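Local coordinates for uncharacterized protein VP1736 (Vibrio parahaemolyticus, PDB 3LXQ) that is of unknown function but belongs to the sulfatase family of the alkaline phosphatase clan, with an alpha/beta fold built round a mixed beta sheet, at residues A[108-113]-A[277-282]; A[254-259]-A[271-276]; A[91-96]-A[245-250]; A[98-103]-A[305-310]. All blocks are in the same frame, centred on the assembly; numbering follows the deposited sequence.

Contact 1. Residues A[108-113]-A[277-282]; sequences PLTPNL and YSDYAL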
loop_
_atom_site.group_PDB
_atom_site.type_symbol
_atom_site.label_atom_id
_atom_site.label_comp_id
_atom_site.label_asym_id
_atom_site.label_seq_id
_atom_site.Cartn_x
_atom_site.Cartn_y
_atom_site.Cartn_z
ATOM N N PRO A 108 15.821 -13.276 -9.776
ATOM C CA PRO A 108 14.902 -13.559 -10.891
ATOM C C PRO A 108 13.722 -14.419 -10.445
ATOM O O PRO A 108 13.605 -15.578 -10.835
ATOM C CB PRO A 108 15.783 -14.289 -11.912
ATOM C CG PRO A 108 16.882 -14.900 -11.110
ATOM C CD PRO A 108 17.091 -14.021 -9.899
ATOM N N LEU A 109 12.854 -13.828 -9.634
ATOM C CA LEU A 109 11.774 -14.553 -8.975
ATOM C C LEU A 109 10.382 -14.195 -9.478
ATOM O O LEU A 109 9.404 -14.839 -9.095
ATOM C CB LEU A 109 11.839 -14.317 -7.465
ATOM C CG LEU A 109 12.252 -15.408 -6.477
ATOM C CD1 LEU A 109 13.327 -16.375 -7.000
ATOM C CD2 LEU A 109 12.685 -14.765 -5.157
ATOM N N THR A 110 10.287 -13.170 -10.322
ATOM C CA THR A 110 8.980 -12.660 -10.745
ATOM C C THR A 110 8.810 -12.477 -12.260
ATOM O O THR A 110 8.420 -11.390 -12.689
ATOM C CB THR A 110 8.649 -11.302 -10.064
ATOM O OG1 THR A 110 9.732 -10.393 -10.282
ATOM C CG2 THR A 110 8.386 -11.471 -8.557
ATOM N N PRO A 111 9.050 -13.537 -13.071
ATOM C CA PRO A 111 8.967 -13.346 -14.527
ATOM C C PRO A 111 7.592 -12.914 -15.059
ATOM O O PRO A 111 7.541 -12.139 -16.015
ATOM C CB PRO A 111 9.372 -14.711 -15.099
ATOM C CG PRO A 111 9.167 -15.678 -13.999
ATOM C CD PRO A 111 9.405 -14.927 -12.724
ATOM N N ASN A 112 6.501 -13.404 -14.471
ATOM C CA ASN A 112 5.166 -12.950 -14.870
ATOM C C ASN A 112 4.952 -11.474 -14.564
ATOM O O ASN A 112 4.458 -10.740 -15.414
ATOM C CB ASN A 112 4.059 -13.778 -14.216
ATOM C CG ASN A 112 3.989 -15.202 -14.756
ATOM O OD1 ASN A 112 3.869 -15.424 -15.965
ATOM N ND2 ASN A 112 4.060 -16.175 -13.857
ATOM N N LEU A 113 5.325 -11.041 -13.356
ATOM C CA LEU A 113 5.182 -9.628 -12.974
ATOM C C LEU A 113 6.080 -8.726 -13.814
ATOM O O LEU A 113 5.637 -7.679 -14.269
ATOM C CB LEU A 113 5.437 -9.403 -11.476
ATOM C CG LEU A 113 5.238 -7.981 -10.919
ATOM C CD1 LEU A 113 3.778 -7.533 -11.033
ATOM C CD2 LEU A 113 5.735 -7.866 -9.478
ATOM N N TYR A 277 6.231 -19.016 -6.804
ATOM C CA TYR A 277 4.879 -19.571 -6.899
ATOM C C TYR A 277 3.826 -18.462 -6.998
ATOM O O TYR A 277 2.979 -18.492 -7.894
ATOM C CB TYR A 277 4.517 -20.539 -5.749
ATOM C CG TYR A 277 3.036 -20.854 -5.790
ATOM C CD1 TYR A 277 2.528 -21.751 -6.723
ATOM C CD2 TYR A 277 2.133 -20.175 -4.971
ATOM C CE1 TYR A 277 1.169 -22.001 -6.807
ATOM C CE2 TYR A 277 0.767 -20.419 -5.046
ATOM C CZ TYR A 277 0.293 -21.333 -5.970
ATOM O OH TYR A 277 -1.056 -21.594 -6.048
ATOM N N SER A 278 3.880 -17.499 -6.075
ATOM C CA SER A 278 2.941 -16.374 -6.072
ATOM C C SER A 278 2.955 -15.590 -7.386
ATOM O O SER A 278 1.904 -15.156 -7.858
ATOM C CB SER A 278 3.211 -15.434 -4.905
ATOM O OG SER A 278 2.232 -14.407 -4.863
ATOM N N ASP A 279 4.143 -15.421 -7.967
ATOM C CA ASP A 279 4.281 -14.838 -9.307
ATOM C C ASP A 279 3.547 -15.646 -10.380
ATOM O O ASP A 279 2.813 -15.072 -11.203
ATOM C CB ASP A 279 5.746 -14.717 -9.724
ATOM C CG ASP A 279 5.900 -14.108 -11.109
ATOM O OD1 ASP A 279 5.729 -12.871 -11.224
ATOM O OD2 ASP A 279 6.177 -14.850 -12.078
ATOM N N TYR A 280 3.773 -16.963 -10.392
ATOM C CA TYR A 280 3.063 -17.844 -11.311
ATOM C C TYR A 280 1.565 -17.697 -11.089
ATOM O O TYR A 280 0.793 -17.664 -12.039
ATOM C CB TYR A 280 3.489 -19.314 -11.127
ATOM C CG TYR A 280 2.386 -20.300 -11.451
ATOM C CD1 TYR A 280 2.236 -20.819 -12.743
ATOM C CD2 TYR A 280 1.471 -20.695 -10.471
ATOM C CE1 TYR A 280 1.206 -21.716 -13.043
ATOM C CE2 TYR A 280 0.444 -21.583 -10.760
ATOM C CZ TYR A 280 0.316 -22.088 -12.040
ATOM O OH TYR A 280 -0.706 -22.967 -12.303
ATOM N N ALA A 281 1.168 -17.616 -9.824
ATOM C CA ALA A 281 -0.233 -17.523 -9.456
ATOM C C ALA A 281 -0.850 -16.215 -9.945
ATOM O O ALA A 281 -2.003 -16.209 -10.388
ATOM C CB ALA A 281 -0.394 -17.677 -7.947
ATOM N N LEU A 282 -0.080 -15.120 -9.880
ATOM C CA LEU A 282 -0.528 -13.810 -10.366
ATOM C C LEU A 282 -0.710 -13.823 -11.879
ATOM O O LEU A 282 -1.696 -13.279 -12.392
ATOM C CB LEU A 282 0.446 -12.695 -9.955
ATOM C CG LEU A 282 0.151 -11.257 -10.399
ATOM C CD1 LEU A 282 -1.184 -10.753 -9.861
ATOM C CD2 LEU A 282 1.277 -10.323 -9.989
#

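Contact 2. Residues A[254-259]-A[271-276]; sequences YEYPEG and RNNAVK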
loop_
_atom_site.group_PDB
_atom_site.type_symbol
_atom_site.label_atom_id
_atom_site.label_comp_id
_atom_site.label_asym_id
_atom_site.label_seq_id
_atom_site.Cartn_x
_atom_site.Cartn_y
_atom_site.Cartn_z
ATOM N N TYR A 254 5.877 -22.064 4.104
ATOM C CA TYR A 254 5.985 -21.921 2.629
ATOM C C TYR A 254 5.402 -23.096 1.829
ATOM O O TYR A 254 6.028 -23.615 0.895
ATOM C CB TYR A 254 7.423 -21.592 2.178
ATOM C CG TYR A 254 8.044 -20.438 2.927
ATOM C CD1 TYR A 254 7.601 -19.131 2.728
ATOM C CD2 TYR A 254 9.077 -20.653 3.843
ATOM C CE1 TYR A 254 8.163 -18.074 3.420
ATOM C CE2 TYR A 254 9.641 -19.599 4.544
ATOM C CZ TYR A 254 9.176 -18.311 4.324
ATOM O OH TYR A 254 9.731 -17.256 5.011
ATOM N N GLU A 255 4.193 -23.502 2.206
ATOM C CA GLU A 255 3.475 -24.572 1.516
ATOM C C GLU A 255 2.888 -24.003 0.240
ATOM O O GLU A 255 2.270 -22.933 0.272
ATOM C CB GLU A 255 2.333 -25.120 2.384
ATOM C CG GLU A 255 2.722 -25.658 3.759
ATOM C CD GLU A 255 1.541 -25.667 4.726
ATOM O OE1 GLU A 255 0.917 -26.738 4.914
ATOM O OE2 GLU A 255 1.224 -24.606 5.297
ATOM N N TYR A 256 3.090 -24.722 -0.870
ATOM C CA TYR A 256 2.516 -24.400 -2.177
ATOM C C TYR A 256 2.590 -25.655 -3.079
ATOM O O TYR A 256 3.472 -26.508 -2.881
ATOM C CB TYR A 256 3.244 -23.205 -2.842
ATOM C CG TYR A 256 4.656 -23.522 -3.247
ATOM C CD1 TYR A 256 4.941 -23.981 -4.535
ATOM C CD2 TYR A 256 5.711 -23.406 -2.335
ATOM C CE1 TYR A 256 6.235 -24.311 -4.916
ATOM C CE2 TYR A 256 7.017 -23.728 -2.706
ATOM C CZ TYR A 256 7.269 -24.183 -4.006
ATOM O OH TYR A 256 8.548 -24.523 -4.396
ATOM N N PRO A 257 1.675 -25.766 -4.068
ATOM C CA PRO A 257 1.654 -26.871 -5.045
ATOM C C PRO A 257 3.003 -27.187 -5.722
ATOM O O PRO A 257 3.822 -26.289 -5.944
ATOM C CB PRO A 257 0.654 -26.378 -6.091
ATOM C CG PRO A 257 -0.293 -25.533 -5.330
ATOM C CD PRO A 257 0.495 -24.890 -4.217
ATOM N N GLU A 258 3.211 -28.461 -6.053
ATOM C CA GLU A 258 4.404 -28.911 -6.786
ATOM C C GLU A 258 4.204 -28.809 -8.310
ATOM O O GLU A 258 3.072 -28.682 -8.793
ATOM C CB GLU A 258 4.763 -30.356 -6.398
ATOM C CG GLU A 258 5.043 -30.587 -4.903
ATOM C CD GLU A 258 6.534 -30.607 -4.535
ATOM O OE1 GLU A 258 7.400 -30.382 -5.416
ATOM O OE2 GLU A 258 6.840 -30.852 -3.346
ATOM N N GLY A 259 5.313 -28.858 -9.049
ATOM C CA GLY A 259 5.306 -28.829 -10.518
ATOM C C GLY A 259 4.630 -27.634 -11.180
ATOM O O GLY A 259 4.028 -27.770 -12.247
ATOM N N ARG A 271 11.219 -19.360 0.961
ATOM C CA ARG A 271 10.653 -18.052 0.664
ATOM C C ARG A 271 10.767 -17.732 -0.822
ATOM O O ARG A 271 9.771 -17.379 -1.454
ATOM C CB ARG A 271 11.289 -16.940 1.513
ATOM C CG ARG A 271 10.578 -15.605 1.329
ATOM C CD ARG A 271 10.959 -14.568 2.366
ATOM N NE ARG A 271 10.256 -14.694 3.641
ATOM C CZ ARG A 271 8.988 -14.337 3.864
ATOM N NH1 ARG A 271 8.227 -13.876 2.886
ATOM N NH2 ARG A 271 8.464 -14.475 5.071
ATOM N N ASN A 272 11.968 -17.881 -1.377
ATOM C CA ASN A 272 12.187 -17.591 -2.798
ATOM C C ASN A 272 11.174 -18.299 -3.679
ATOM O O ASN A 272 10.540 -17.672 -4.532
ATOM C CB ASN A 272 13.609 -17.948 -3.239
ATOM C CG ASN A 272 14.681 -17.069 -2.592
ATOM O OD1 ASN A 272 15.847 -17.469 -2.506
ATOM N ND2 ASN A 272 14.299 -15.885 -2.137
ATOM N N ASN A 273 11.004 -19.600 -3.447
ATOM C CA ASN A 273 10.087 -20.422 -4.239
ATOM C C ASN A 273 8.621 -20.039 -4.048
ATOM O O ASN A 273 7.853 -20.020 -5.012
ATOM C CB ASN A 273 10.292 -21.912 -3.937
ATOM C CG ASN A 273 11.619 -22.443 -4.453
ATOM O OD1 ASN A 273 12.129 -21.995 -5.477
ATOM N ND2 ASN A 273 12.172 -23.422 -3.749
ATOM N N ALA A 274 8.240 -19.732 -2.806
ATOM C CA ALA A 274 6.888 -19.237 -2.512
ATOM C C ALA A 274 6.584 -17.927 -3.249
ATOM O O ALA A 274 5.473 -17.747 -3.775
ATOM C CB ALA A 274 6.682 -19.081 -1.021
ATOM N N VAL A 275 7.566 -17.022 -3.288
ATOM C CA VAL A 275 7.456 -15.806 -4.105
ATOM C C VAL A 275 7.266 -16.190 -5.581
ATOM O O VAL A 275 6.331 -15.720 -6.235
ATOM C CB VAL A 275 8.673 -14.855 -3.923
ATOM C CG1 VAL A 275 8.685 -13.750 -4.993
ATOM C CG2 VAL A 275 8.683 -14.241 -2.516
ATOM N N LYS A 276 8.136 -17.064 -6.088
ATOM C CA LYS A 276 8.036 -17.500 -7.478
ATOM C C LYS A 276 6.708 -18.205 -7.757
ATOM O O LYS A 276 6.122 -17.998 -8.822
ATOM C CB LYS A 276 9.222 -18.376 -7.891
ATOM C CG LYS A 276 9.302 -18.617 -9.403
ATOM C CD LYS A 276 10.642 -19.185 -9.831
ATOM C CE LYS A 276 10.782 -19.123 -11.348
ATOM N NZ LYS A 276 11.912 -19.956 -11.852
#

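Contact 3. Residues A[91-96]-A[245-250]; sequences LLQESL and VFTSSN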
loop_
_atom_site.group_PDB
_atom_site.type_symbol
_atom_site.label_atom_id
_atom_site.label_comp_id
_atom_site.label_asym_id
_atom_site.label_seq_id
_atom_site.Cartn_x
_atom_site.Cartn_y
_atom_site.Cartn_z
ATOM N N LEU A 91 -4.479 -5.754 -5.663
ATOM C CA LEU A 91 -3.934 -7.095 -5.500
ATOM C C LEU A 91 -2.717 -6.950 -4.610
ATOM O O LEU A 91 -1.602 -6.756 -5.098
ATOM C CB LEU A 91 -3.557 -7.715 -6.852
ATOM C CG LEU A 91 -4.658 -7.764 -7.916
ATOM C CD1 LEU A 91 -4.103 -8.216 -9.283
ATOM C CD2 LEU A 91 -5.805 -8.660 -7.474
ATOM N N LEU A 92 -2.957 -7.024 -3.304
ATOM C CA LEU A 92 -1.927 -6.799 -2.291
ATOM C C LEU A 92 -1.038 -8.034 -2.133
ATOM O O LEU A 92 -1.521 -9.160 -1.944
ATOM C CB LEU A 92 -2.554 -6.347 -0.958
ATOM C CG LEU A 92 -1.630 -5.911 0.201
ATOM C CD1 LEU A 92 -0.778 -4.724 -0.148
ATOM C CD2 LEU A 92 -2.424 -5.618 1.473
ATOM N N GLN A 93 0.261 -7.821 -2.239
ATOM C CA GLN A 93 1.206 -8.917 -2.332
ATOM C C GLN A 93 1.949 -9.073 -1.020
ATOM O O GLN A 93 2.808 -8.245 -0.675
ATOM C CB GLN A 93 2.182 -8.690 -3.489
ATOM C CG GLN A 93 1.514 -8.422 -4.819
ATOM C CD GLN A 93 0.727 -9.623 -5.320
ATOM O OE1 GLN A 93 1.218 -10.745 -5.280
ATOM N NE2 GLN A 93 -0.503 -9.392 -5.775
ATOM N N GLU A 94 1.593 -10.125 -0.280
ATOM C CA GLU A 94 2.249 -10.454 0.979
ATOM C C GLU A 94 3.761 -10.550 0.837
ATOM O O GLU A 94 4.271 -11.394 0.098
ATOM C CB GLU A 94 1.714 -11.774 1.550
ATOM C CG GLU A 94 2.481 -12.283 2.798
ATOM C CD GLU A 94 2.429 -11.288 3.938
ATOM O OE1 GLU A 94 3.491 -10.908 4.474
ATOM O OE2 GLU A 94 1.307 -10.865 4.286
ATOM N N SER A 95 4.461 -9.690 1.576
ATOM C CA SER A 95 5.928 -9.719 1.708
ATOM C C SER A 95 6.719 -9.619 0.401
ATOM O O SER A 95 7.901 -9.955 0.369
ATOM C CB SER A 95 6.377 -10.938 2.516
ATOM O OG SER A 95 5.902 -10.846 3.839
ATOM N N LEU A 96 6.084 -9.112 -0.659
ATOM C CA LEU A 96 6.746 -9.012 -1.956
ATOM C C LEU A 96 7.689 -7.797 -2.027
ATOM O O LEU A 96 7.371 -6.786 -2.626
ATOM C CB LEU A 96 5.717 -8.994 -3.090
ATOM C CG LEU A 96 6.257 -9.184 -4.518
ATOM C CD1 LEU A 96 6.825 -10.555 -4.699
ATOM C CD2 LEU A 96 5.174 -8.922 -5.574
ATOM N N VAL A 245 -7.712 -7.716 -2.559
ATOM C CA VAL A 245 -7.354 -9.126 -2.644
ATOM C C VAL A 245 -5.953 -9.264 -2.074
ATOM O O VAL A 245 -5.035 -8.592 -2.536
ATOM C CB VAL A 245 -7.316 -9.614 -4.105
ATOM C CG1 VAL A 245 -6.917 -11.071 -4.165
ATOM C CG2 VAL A 245 -8.664 -9.374 -4.832
ATOM N N PHE A 246 -5.783 -10.136 -1.082
ATOM C CA PHE A 246 -4.539 -10.198 -0.315
ATOM C C PHE A 246 -3.967 -11.603 -0.330
ATOM O O PHE A 246 -4.618 -12.535 0.131
ATOM C CB PHE A 246 -4.813 -9.715 1.117
ATOM C CG PHE A 246 -3.573 -9.534 1.980
ATOM C CD1 PHE A 246 -2.327 -9.254 1.420
ATOM C CD2 PHE A 246 -3.677 -9.615 3.368
ATOM C CE1 PHE A 246 -1.188 -9.071 2.229
ATOM C CE2 PHE A 246 -2.545 -9.429 4.198
ATOM C CZ PHE A 246 -1.304 -9.154 3.619
ATOM N N THR A 247 -2.756 -11.752 -0.860
ATOM C CA THR A 247 -2.097 -13.068 -0.938
ATOM C C THR A 247 -1.696 -13.595 0.442
ATOM O O THR A 247 -1.562 -12.811 1.385
ATOM C CB THR A 247 -0.857 -13.083 -1.898
ATOM O OG1 THR A 247 0.202 -12.259 -1.380
ATOM C CG2 THR A 247 -1.251 -12.631 -3.307
ATOM N N SER A 248 -1.501 -14.919 0.520
ATOM C CA SER A 248 -1.207 -15.660 1.763
ATOM C C SER A 248 -0.137 -16.743 1.621
ATOM O O SER A 248 0.446 -17.171 2.629
ATOM C CB SER A 248 -2.470 -16.363 2.271
ATOM O OG SER A 248 -3.348 -15.437 2.881
ATOM N N SER A 249 0.116 -17.214 0.401
ATOM C CA SER A 249 1.064 -18.336 0.235
ATOM C C SER A 249 2.447 -18.050 0.790
ATOM O O SER A 249 3.066 -18.925 1.389
ATOM C CB SER A 249 1.192 -18.791 -1.226
ATOM O OG SER A 249 0.043 -19.497 -1.627
ATOM N N ASN A 250 2.933 -16.834 0.559
ATOM C CA ASN A 250 4.258 -16.432 1.010
ATOM C C ASN A 250 4.333 -16.155 2.519
ATOM O O ASN A 250 4.463 -15.001 2.952
ATOM C CB ASN A 250 4.744 -15.235 0.185
ATOM C CG ASN A 250 6.179 -14.883 0.464
ATOM O OD1 ASN A 250 6.951 -15.711 0.933
ATOM N ND2 ASN A 250 6.542 -13.639 0.194
HETATM O O HOH W 1 2.845 -12.887 -1.984
HETATM O O HOH W 2 5.469 -13.529 4.880
#

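Contact 4. Residues A[98-103]-A[305-310]; sequences AQFVGS and DHDARV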
loop_
_atom_site.group_PDB
_atom_site.type_symbol
_atom_site.label_atom_id
_atom_site.label_comp_id
_atom_site.label_asym_id
_atom_site.label_seq_id
_atom_site.Cartn_x
_atom_site.Cartn_y
_atom_site.Cartn_z
ATOM N N ALA A 98 11.122 -5.643 -3.114
ATOM C CA ALA A 98 11.817 -5.410 -4.380
ATOM C C ALA A 98 12.998 -6.346 -4.584
ATOM O O ALA A 98 13.384 -6.614 -5.731
ATOM C CB ALA A 98 12.288 -3.945 -4.477
ATOM N N GLN A 99 13.580 -6.814 -3.473
ATOM C CA GLN A 99 14.677 -7.784 -3.499
ATOM C C GLN A 99 14.299 -9.083 -4.227
ATOM O O GLN A 99 15.174 -9.805 -4.719
ATOM C CB GLN A 99 15.200 -8.071 -2.080
ATOM C CG GLN A 99 14.233 -8.845 -1.167
ATOM C CD GLN A 99 14.796 -9.137 0.227
ATOM O OE1 GLN A 99 15.975 -9.440 0.391
ATOM N NE2 GLN A 99 13.939 -9.056 1.235
ATOM N N PHE A 100 13.000 -9.366 -4.298
ATOM C CA PHE A 100 12.495 -10.568 -4.958
ATOM C C PHE A 100 11.963 -10.291 -6.363
ATOM O O PHE A 100 11.379 -11.182 -6.986
ATOM C CB PHE A 100 11.379 -11.228 -4.135
ATOM C CG PHE A 100 11.736 -11.484 -2.695
ATOM C CD1 PHE A 100 12.705 -12.430 -2.353
ATOM C CD2 PHE A 100 11.079 -10.793 -1.671
ATOM C CE1 PHE A 100 13.033 -12.674 -1.009
ATOM C CE2 PHE A 100 11.398 -11.028 -0.320
ATOM C CZ PHE A 100 12.382 -11.974 0.008
ATOM N N VAL A 101 12.153 -9.066 -6.859
ATOM C CA VAL A 101 11.623 -8.680 -8.175
ATOM C C VAL A 101 12.717 -8.481 -9.236
ATOM O O VAL A 101 13.540 -7.568 -9.145
ATOM C CB VAL A 101 10.703 -7.428 -8.104
ATOM C CG1 VAL A 101 10.053 -7.174 -9.457
ATOM C CG2 VAL A 101 9.629 -7.598 -7.044
ATOM N N GLY A 102 12.703 -9.344 -10.248
ATOM C CA GLY A 102 13.660 -9.277 -11.352
ATOM C C GLY A 102 13.708 -7.917 -12.034
ATOM O O GLY A 102 14.785 -7.334 -12.180
ATOM N N SER A 103 12.543 -7.404 -12.432
ATOM C CA SER A 103 12.467 -6.117 -13.130
ATOM C C SER A 103 12.926 -4.936 -12.265
ATOM O O SER A 103 13.197 -3.862 -12.791
ATOM C CB SER A 103 11.061 -5.865 -13.696
ATOM O OG SER A 103 10.100 -5.740 -12.661
ATOM N N ASP A 305 2.568 -5.338 0.544
ATOM C CA ASP A 305 2.213 -4.737 1.829
ATOM C C ASP A 305 3.465 -4.264 2.570
ATOM O O ASP A 305 3.388 -3.357 3.397
ATOM C CB ASP A 305 1.363 -5.692 2.683
ATOM C CG ASP A 305 2.055 -7.017 2.969
ATOM O OD1 ASP A 305 3.102 -7.330 2.358
ATOM O OD2 ASP A 305 1.542 -7.751 3.835
ATOM N N HIS A 306 4.605 -4.880 2.245
ATOM C CA HIS A 306 5.926 -4.567 2.816
ATOM C C HIS A 306 6.954 -5.550 2.233
ATOM O O HIS A 306 6.589 -6.523 1.585
ATOM C CB HIS A 306 5.924 -4.697 4.345
ATOM C CG HIS A 306 5.372 -6.003 4.833
ATOM N ND1 HIS A 306 6.147 -7.135 4.983
ATOM C CD2 HIS A 306 4.116 -6.362 5.180
ATOM C CE1 HIS A 306 5.395 -8.129 5.417
ATOM N NE2 HIS A 306 4.158 -7.685 5.546
ATOM N N ASP A 307 8.230 -5.301 2.477
ATOM C CA ASP A 307 9.284 -6.249 2.116
ATOM C C ASP A 307 9.290 -7.353 3.171
ATOM O O ASP A 307 8.756 -7.167 4.273
ATOM C CB ASP A 307 10.634 -5.528 2.100
ATOM C CG ASP A 307 11.788 -6.385 1.584
ATOM O OD1 ASP A 307 11.583 -7.480 1.004
ATOM O OD2 ASP A 307 12.934 -5.932 1.762
ATOM N N ALA A 308 9.877 -8.500 2.839
ATOM C CA ALA A 308 10.152 -9.508 3.853
ATOM C C ALA A 308 10.913 -8.835 4.996
ATOM O O ALA A 308 11.900 -8.133 4.772
ATOM C CB ALA A 308 10.959 -10.650 3.271
ATOM N N ARG A 309 10.431 -9.045 6.216
ATOM C CA ARG A 309 11.014 -8.462 7.423
ATOM C C ARG A 309 12.536 -8.661 7.530
ATOM O O ARG A 309 13.059 -9.720 7.216
ATOM C CB ARG A 309 10.338 -9.095 8.638
ATOM C CG ARG A 309 10.278 -8.209 9.879
ATOM C CD ARG A 309 8.853 -7.714 10.117
ATOM N NE ARG A 309 8.650 -7.378 11.526
ATOM C CZ ARG A 309 7.852 -8.042 12.364
ATOM N NH1 ARG A 309 7.135 -9.090 11.952
ATOM N NH2 ARG A 309 7.757 -7.638 13.622
ATOM N N VAL A 310 13.239 -7.618 7.947
ATOM C CA VAL A 310 14.606 -7.755 8.412
ATOM C C VAL A 310 14.595 -7.364 9.893
ATOM O O VAL A 310 13.789 -6.519 10.301
ATOM C CB VAL A 310 15.608 -6.923 7.568
ATOM C CG1 VAL A 310 15.452 -5.420 7.813
ATOM C CG2 VAL A 310 17.051 -7.372 7.841
#

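Contact 1. Residues A[108-113]-A[277-282]
Asp279 reaches out from the middle of helix 271-289 to the first turn of helix 111-118 and offers a worked example of a carboxylate received at a helix start. Its CG stands anti to the backbone N (chi1 -180°), which sends the group straight off the helix. Asp279 CB passes 3.7 Å from Leu109 O, and Asp279 CG rests 3.4 Å from Thr110 CA. At the tip the two oxygens divide the work. Asp279 OD2 accepts from Asn112 N at 2.8 Å, and Asp279 OD1 accepts from Leu113 N, also at 2.8 Å; both use syn lone pairs, and the bonds are moderately straight (154° and 157°). Pro111 CD lies 3.3 Å from Asp279 OD2. Asn112 adds a grip on the backbone, ND2 donating to Asp279 O at 3.1 Å from above the carbonyl plane. Thr110, at the N-cap position, turns its own OG1 to Asp114 instead. Farther along both helices, Leu113 CD1 meets Leu282 CD2 at 3.9 Å, and both leucines lie on Val302 of strand 298-304. With two backbone N-H groups of a helix start held by one buried carboxylate, Asp279 is probably ionised, its charge eased by the positive end of the helix dipole.

Contact 2. Residues A[254-259]-A[271-276]
Tyr254 and Arg271 meet with their flat groups nearly perpendicular, the ring and guanidinium planes 82° apart. The tyrosine ring lies with one face on the beginning of the helix: Arg271 N sits over the ring centre, and Arg271 CB makes an off-centre CH-pi contact, 4.2 Å from the centroid of the Tyr254 ring. From there the arginine chain first runs extended and then bends at chi3 (-81°). The bend swings the guanidinium round to the phenol end, where CE1 of the ring lies over the centre of the guanidinium face and Tyr254 OH comes 3.0 Å from Arg271 NE. The same tyrosine also touches Ala274, three residues on, with Tyr254 CD1 3.9 Å from Ala274 CB.

Tyr256 points at the helix from a different angle. Its CG occupies the crowded position between the backbone N and the carbonyl carbon (chi1 68°), and the ring arrives tip first, Tyr256 OH 3.2 Å from Asn273 CB, while Asn273 O lies over one ring face. Ring and amide planes are inclined to each other. The polar ends look elsewhere: Tyr256 OH is bonded to His268 O and its ring stacks on that histidine, whereas Asn273 OD1 takes the backbone N-H groups of Tyr264 and Asp265 and so ties down the intervening loop.

Two aromatic rings from one loop thus lie against the first turn of helix 271-289. The arrangement belongs to the long beta-to-alpha connection that follows strand 241-246 in this sulfatase-family alpha/beta fold, here folded back on the helix it leads into.

Contact 3. Residues A[91-96]-A[245-250]
Backbone hydrogen bonds come first: strands 87-93 and 241-246 run parallel here, with Leu91 beside Val245 and Leu92 beside Phe246. Leu92 N donates to Val245 O at 2.7 Å, and Thr247 N returns to Leu92 O at 3.1 Å, each nearly along the C=O axis. Where the strands end, side chains take over the pairing. Thr247 OG1 accepts from Glu94 N at 2.8 Å, and Asn250 ND2 donates to Glu94 O at 3.2 Å, from above the carbonyl plane. One water joins Glu94 O to Thr247 OG1; another donates to both Ser95 OG and Asn250 O. Apolar contacts flank the ladder. Leu92 CD2 sits over a face of the Phe246 ring, 4.0 Å from its centroid, while on the other side of the sheet Leu91 CD2 touches Val245 CB. The carboxylate of Glu94, whose chain bends at chi2, is held at both oxygens: OE1 takes a very short bond of 2.5 Å from Ser95 OG on its anti lone pair, and OE2, 3.2 Å from Phe246 CZ, is bonded to Ser133. OE2 also lies close to Asp305 OD2. Two buried carboxylates so near each other would probably raise the proton affinity of one of them.

Contact 4. Residues A[98-103]-A[305-310]
The Phe100 ring carries the CG of its neighbour Gln99 over the centre of one face, 3.6 Å above the plane, and receives Ala308 CB at its edge, 3.6 Å from Phe100 CE2. The His306 ring has Asp305 OD1 above one face, 3.1 Å from the plane and toward the rim, while in its own plane His306 ND1 donates to Asp307 O, a nearly straight bond of 2.7 Å (172°). The amide of Gln99 and the carboxylate of Asp307 cross, their planes 70° apart. Gln99 CG takes the crowded position between the backbone N and the carbonyl carbon (chi1 69°), with the chain extended beyond it, so that Gln99 NE2 reaches Asp307 OD1 at 2.8 Å on its syn lone pair. That oxygen also takes a weak bond from Ala308 N, and OD2 is held by His320 ND1, so the carboxylate is gripped at both oxygens. Helix 271-289 packs against Phe100 through Arg271, Asn272 and Val275.

The other ring nitrogen of His306, NE2, is hydrogen-bonded to Ser133 OG, which is also bonded to Asp305 OD2. An Asp-His pair straight after a core strand, here 298-304, is a recurrent feature of the alkaline phosphatase clan, and the loops meeting here are consistent with the wall of its active-site pocket.

Following the chain, strand 87-93, the loop after it and the start of helix 111-118 supply the first halves of contacts 3, 4 and 1 in turn. Contact 3 closes first, when strand 241-246 returns beside strand 87-93. Contact 2 then opens in the long connection after strand 241-246 and closes on the first turns of helix 271-289, in series with contact 3. The next turns of that helix close contact 1, which encloses contact 2; finally the loop after strand 298-304 closes contact 4 round both. Contact 3 therefore crosses contacts 1 and 4. Helix 271-289 is the shared element of contacts 1 and 2, whereas contacts 3 and 4 meet at the strand ends, where Ser95 N is probably hydrogen-bonded to Asp305 OD1.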